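Local coordinates for lipase (Photobacterium sp. M37, PDB 2ORY), which probably hydrolyses triacylglycerols to release fatty acids, as a cold-adapted class 3 lipase of the alpha/beta-hydrolase fold, at residues Ala71-Ile76 and Tyr85-Arg90; Glu53-Pro58 and Val75-Gly80. All coordinates share one frame; numbering follows the deposited sequence.

Contact 1. Residues Ala71-Ile76 and Tyr85-Arg90; sequences AMMYVI and YVIAIR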
# COMPACT_ATOMS: atom_id res chain seq x y z
N ALA A 71 7.95 7.57 3.09
CA ALA A 71 6.66 7.04 3.52
C ALA A 71 5.76 8.17 3.98
O ALA A 71 6.24 9.24 4.35
CB ALA A 71 6.85 6.06 4.64
N MET A 72 4.45 7.92 3.94
CA MET A 72 3.47 8.91 4.36
C MET A 72 2.18 8.25 4.80
O MET A 72 1.75 7.25 4.21
CB MET A 72 3.15 9.88 3.21
CG MET A 72 2.28 11.08 3.63
SD MET A 72 0.47 10.77 3.70
CE MET A 72 -0.02 11.33 2.12
N MET A 73 1.57 8.79 5.85
CA MET A 73 0.31 8.25 6.34
C MET A 73 -0.57 9.39 6.84
O MET A 73 -0.06 10.37 7.41
CB MET A 73 0.55 7.23 7.47
CG MET A 73 -0.73 6.65 8.10
SD MET A 73 -0.35 5.26 9.13
CE MET A 73 0.62 6.07 10.45
N TYR A 74 -1.87 9.28 6.58
CA TYR A 74 -2.84 10.26 7.06
C TYR A 74 -4.15 9.52 7.34
O TYR A 74 -4.32 8.34 6.97
CB TYR A 74 -3.06 11.40 6.03
CG TYR A 74 -3.69 11.00 4.71
CD1 TYR A 74 -5.02 11.28 4.45
CD2 TYR A 74 -2.97 10.31 3.74
CE1 TYR A 74 -5.63 10.87 3.26
CE2 TYR A 74 -3.56 9.89 2.55
CZ TYR A 74 -4.89 10.17 2.31
OH TYR A 74 -5.51 9.71 1.17
N VAL A 75 -5.05 10.20 8.05
CA VAL A 75 -6.36 9.65 8.39
C VAL A 75 -7.47 10.62 7.96
O VAL A 75 -7.43 11.80 8.30
CB VAL A 75 -6.48 9.41 9.91
CG1 VAL A 75 -7.79 8.71 10.22
CG2 VAL A 75 -5.29 8.58 10.41
N ILE A 76 -8.45 10.12 7.20
CA ILE A 76 -9.58 10.94 6.74
C ILE A 76 -10.80 10.48 7.54
O ILE A 76 -11.00 9.29 7.72
CB ILE A 76 -9.95 10.72 5.24
CG1 ILE A 76 -8.70 10.72 4.37
CG2 ILE A 76 -10.92 11.78 4.77
CD1 ILE A 76 -8.04 9.34 4.31
N TYR A 85 -13.55 6.21 9.89
CA TYR A 85 -12.25 6.68 9.43
C TYR A 85 -11.56 5.87 8.35
O TYR A 85 -11.77 4.65 8.22
CB TYR A 85 -11.29 6.77 10.62
CG TYR A 85 -11.81 7.55 11.80
CD1 TYR A 85 -12.68 6.96 12.73
CD2 TYR A 85 -11.44 8.88 12.00
CE1 TYR A 85 -13.17 7.68 13.82
CE2 TYR A 85 -11.93 9.61 13.09
CZ TYR A 85 -12.79 9.00 13.99
OH TYR A 85 -13.26 9.73 15.07
N VAL A 86 -10.71 6.56 7.59
CA VAL A 86 -9.88 5.91 6.58
C VAL A 86 -8.41 6.21 6.92
O VAL A 86 -8.05 7.37 7.09
CB VAL A 86 -10.13 6.46 5.14
CG1 VAL A 86 -9.13 5.85 4.17
CG2 VAL A 86 -11.53 6.12 4.68
N ILE A 87 -7.58 5.19 7.07
CA ILE A 87 -6.15 5.41 7.29
C ILE A 87 -5.48 5.05 5.94
O ILE A 87 -5.56 3.90 5.51
CB ILE A 87 -5.58 4.49 8.37
CG1 ILE A 87 -6.22 4.79 9.73
CG2 ILE A 87 -4.07 4.62 8.41
CD1 ILE A 87 -5.73 3.83 10.82
N ALA A 88 -4.87 6.01 5.27
CA ALA A 88 -4.24 5.75 3.97
C ALA A 88 -2.71 5.81 4.12
O ALA A 88 -2.17 6.66 4.82
CB ALA A 88 -4.72 6.76 2.93
N ILE A 89 -2.02 4.88 3.45
CA ILE A 89 -0.58 4.78 3.56
C ILE A 89 0.11 4.78 2.20
O ILE A 89 -0.36 4.17 1.24
CB ILE A 89 -0.21 3.48 4.35
CG1 ILE A 89 -0.67 3.66 5.81
CG2 ILE A 89 1.30 3.17 4.23
CD1 ILE A 89 -0.68 2.40 6.64
N ARG A 90 1.23 5.48 2.14
CA ARG A 90 2.02 5.61 0.91
C ARG A 90 3.46 5.25 1.24
O ARG A 90 3.91 5.46 2.37
CB ARG A 90 1.97 7.07 0.44
CG ARG A 90 2.77 7.39 -0.81
CD ARG A 90 2.97 8.89 -1.01
NE ARG A 90 4.12 9.37 -0.26
CZ ARG A 90 4.52 10.63 -0.23
NH1 ARG A 90 3.85 11.56 -0.91
NH2 ARG A 90 5.57 10.98 0.50
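The Arg90 guanidinium carries Met72 CB over one face, 3.4 Å above its plane and set off-centre; the Tyr74 ring meets Ala88 CB obliquely, CE2 at 3.4 Å, and Val75 CG1 lies obliquely to the Tyr85 ring. Arg90 leaves the backbone with CG anti to N and folds at chi3 (85°), which brings NE back over Met72. NE is buried here without a partner in the model, whereas NH1 makes a weak hydrogen bond to Ser16 O. Tyr74 has CG wedged between N and the carbonyl carbon (66°), so its ring leans toward strand 85-90; its OH is bonded to Phe12 O. Ile76 CD1 lies alongside Val86 CG1 on this same face, which helices 5-15 and 30-43 cover. On the other face Met73, extended through chi1 and chi2, lays SD 3.7 Å from Ile89 CG1 and 3.8 Å from Ile87 CG2. Six backbone bonds join the strands; the shortest, Val86 N to Ile76 O, is 2.7 Å and nearly along the C=O axis. This is a buried antiparallel beta hairpin, its second strand lying next to, and parallel with, strand 166-173 in the mixed sheet of the alpha/beta-hydrolase fold.

Contact 2. Residues Glu53-Pro58 and Val75-Gly80; sequences EVVWGP and VIQKKG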
# COMPACT_ATOMS: atom_id res chain seq x y z
N GLU A 53 -12.79 15.02 5.98
CA GLU A 53 -11.89 15.90 6.71
C GLU A 53 -10.60 15.17 7.08
O GLU A 53 -10.64 14.07 7.64
CB GLU A 53 -12.58 16.37 8.00
CG GLU A 53 -11.74 17.29 8.86
CD GLU A 53 -11.61 18.69 8.26
OE1 GLU A 53 -10.61 19.37 8.58
OE2 GLU A 53 -12.52 19.11 7.50
N VAL A 54 -9.46 15.76 6.75
CA VAL A 54 -8.18 15.16 7.10
C VAL A 54 -8.05 15.49 8.58
O VAL A 54 -7.97 16.65 8.94
CB VAL A 54 -7.02 15.79 6.30
CG1 VAL A 54 -5.68 15.19 6.75
CG2 VAL A 54 -7.24 15.57 4.81
N VAL A 55 -8.05 14.47 9.43
CA VAL A 55 -7.96 14.66 10.87
C VAL A 55 -6.63 14.22 11.50
O VAL A 55 -6.40 14.43 12.69
CB VAL A 55 -9.13 13.94 11.58
CG1 VAL A 55 -10.46 14.63 11.20
CG2 VAL A 55 -9.19 12.48 11.16
N TRP A 56 -5.76 13.60 10.71
CA TRP A 56 -4.44 13.23 11.24
C TRP A 56 -3.48 13.13 10.07
O TRP A 56 -3.73 12.42 9.11
CB TRP A 56 -4.47 11.89 11.96
CG TRP A 56 -3.14 11.60 12.61
CD1 TRP A 56 -2.79 11.90 13.89
CD2 TRP A 56 -2.02 10.92 12.03
NE1 TRP A 56 -1.52 11.43 14.15
CE2 TRP A 56 -1.03 10.82 13.03
CE3 TRP A 56 -1.76 10.37 10.76
CZ2 TRP A 56 0.21 10.20 12.81
CZ3 TRP A 56 -0.51 9.75 10.54
CH2 TRP A 56 0.45 9.67 11.56
N GLY A 57 -2.38 13.86 10.18
CA GLY A 57 -1.40 13.87 9.11
C GLY A 57 -1.80 14.91 8.07
O GLY A 57 -2.69 15.72 8.32
N PRO A 58 -1.15 14.91 6.90
CA PRO A 58 -0.09 13.93 6.59
C PRO A 58 1.20 13.96 7.43
O PRO A 58 1.78 15.02 7.68
CB PRO A 58 0.18 14.17 5.10
CG PRO A 58 -0.14 15.62 4.91
CD PRO A 58 -1.38 15.82 5.76
N VAL A 75 -5.05 10.20 8.05
CA VAL A 75 -6.36 9.65 8.39
C VAL A 75 -7.47 10.62 7.96
O VAL A 75 -7.43 11.80 8.30
CB VAL A 75 -6.48 9.41 9.91
CG1 VAL A 75 -7.79 8.71 10.22
CG2 VAL A 75 -5.29 8.58 10.41
N ILE A 76 -8.45 10.12 7.20
CA ILE A 76 -9.58 10.94 6.74
C ILE A 76 -10.80 10.48 7.54
O ILE A 76 -11.00 9.29 7.72
CB ILE A 76 -9.95 10.72 5.24
CG1 ILE A 76 -8.70 10.72 4.37
CG2 ILE A 76 -10.92 11.78 4.77
CD1 ILE A 76 -8.04 9.34 4.31
N GLN A 77 -11.59 11.43 8.00
CA GLN A 77 -12.79 11.11 8.75
C GLN A 77 -14.01 11.62 7.99
O GLN A 77 -14.02 12.77 7.54
CB GLN A 77 -12.76 11.76 10.14
CG GLN A 77 -14.04 11.55 10.94
CD GLN A 77 -14.01 12.24 12.30
OE1 GLN A 77 -14.90 12.02 13.13
NE2 GLN A 77 -13.00 13.07 12.54
N LYS A 78 -15.01 10.77 7.83
CA LYS A 78 -16.24 11.17 7.15
C LYS A 78 -17.04 12.09 8.07
O LYS A 78 -17.42 11.69 9.17
CB LYS A 78 -17.07 9.93 6.80
CG LYS A 78 -18.54 10.23 6.53
CD LYS A 78 -18.96 9.86 5.12
CE LYS A 78 -18.93 8.35 4.90
NZ LYS A 78 -19.52 7.99 3.58
N LYS A 79 -17.31 13.32 7.62
CA LYS A 79 -18.08 14.28 8.43
C LYS A 79 -19.44 13.72 8.83
O LYS A 79 -20.04 12.96 8.08
CB LYS A 79 -18.32 15.58 7.65
CG LYS A 79 -17.11 16.48 7.46
CD LYS A 79 -16.62 17.04 8.78
CE LYS A 79 -15.94 18.38 8.57
NZ LYS A 79 -16.90 19.44 8.12
N GLY A 80 -19.93 14.12 9.99
CA GLY A 80 -21.22 13.63 10.44
C GLY A 80 -21.18 12.20 10.95
O GLY A 80 -21.49 11.95 12.12
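A classic beta bulge marks this antiparallel pairing of an edge strand, 52-63, with strand 66-78: Val55 and Trp56 both face Val75. Val75 O accepts Val55 N at 3.0 Å, nearly along its C=O axis, and more weakly Trp56 N at 3.4 Å, so one carbonyl serves two successive amides. Val75 N closes the bulge by donating to Trp56 O.

The tight part lies round Val75. Its CG2, anti to the carbonyl carbon, meets Trp56 CB at 3.7 Å and lies obliquely to the indole. With CG anti to the backbone N, the indole leads away from strand 75-78, where NE1 is bonded to Lys150 O and the ring meets Phe155 at about 45°. Here the chain turns a corner: Gly57 adopts a positive phi of 86°, in a conformation where a CB would jam against the preceding carbonyl, and a cis peptide leads into Pro58. Val54, on the face away from Glu53 and Trp56, is buried against helix 30-43.

Toward Lys79 the contact loosens and opens to solvent. The backbone still pairs Glu53 with Gln77 in both directions, Gln77 N to Glu53 O being the straighter bond (169°), but the side chains of Glu53 and Lys79 only brush past each other. Lys79 bends at chi2 and chi4 and crosses Glu53 obliquely; the opposite charges of OE2 and NZ stay beyond salt-bridge distance, so any attraction is probably modest. Gln77, by contrast, packs closely on Val55, running out extended at about a right angle to it. Its CB lies near both methyls of that valine, and at the end of the side chain its amide NE2 comes to 3.3 Å from Val55 CG1.

Strand 66-78 is common to both contacts, standing between strand 84-90 in contact 1 and the edge strand 52-63 in contact 2; Val75 and Ile76 belong to both. Contact 1 is wholly buried, in regular register, and apart from Arg90 and the tyrosine hydroxyls its side-chain chemistry is apolar. Contact 2, farther from the chain centre, passes from a buried bulge to a surface end where Glu53 and Lys79 approach without a salt bridge. Trp56 joins the two: its CZ3 packs 3.2 Å from Met73 O. Contact 1 lies nearer the likely catalytic centre, since Ile89 touches the presumed nucleophile elbow around Ser174, whereas contact 2 forms an edge of the sheet.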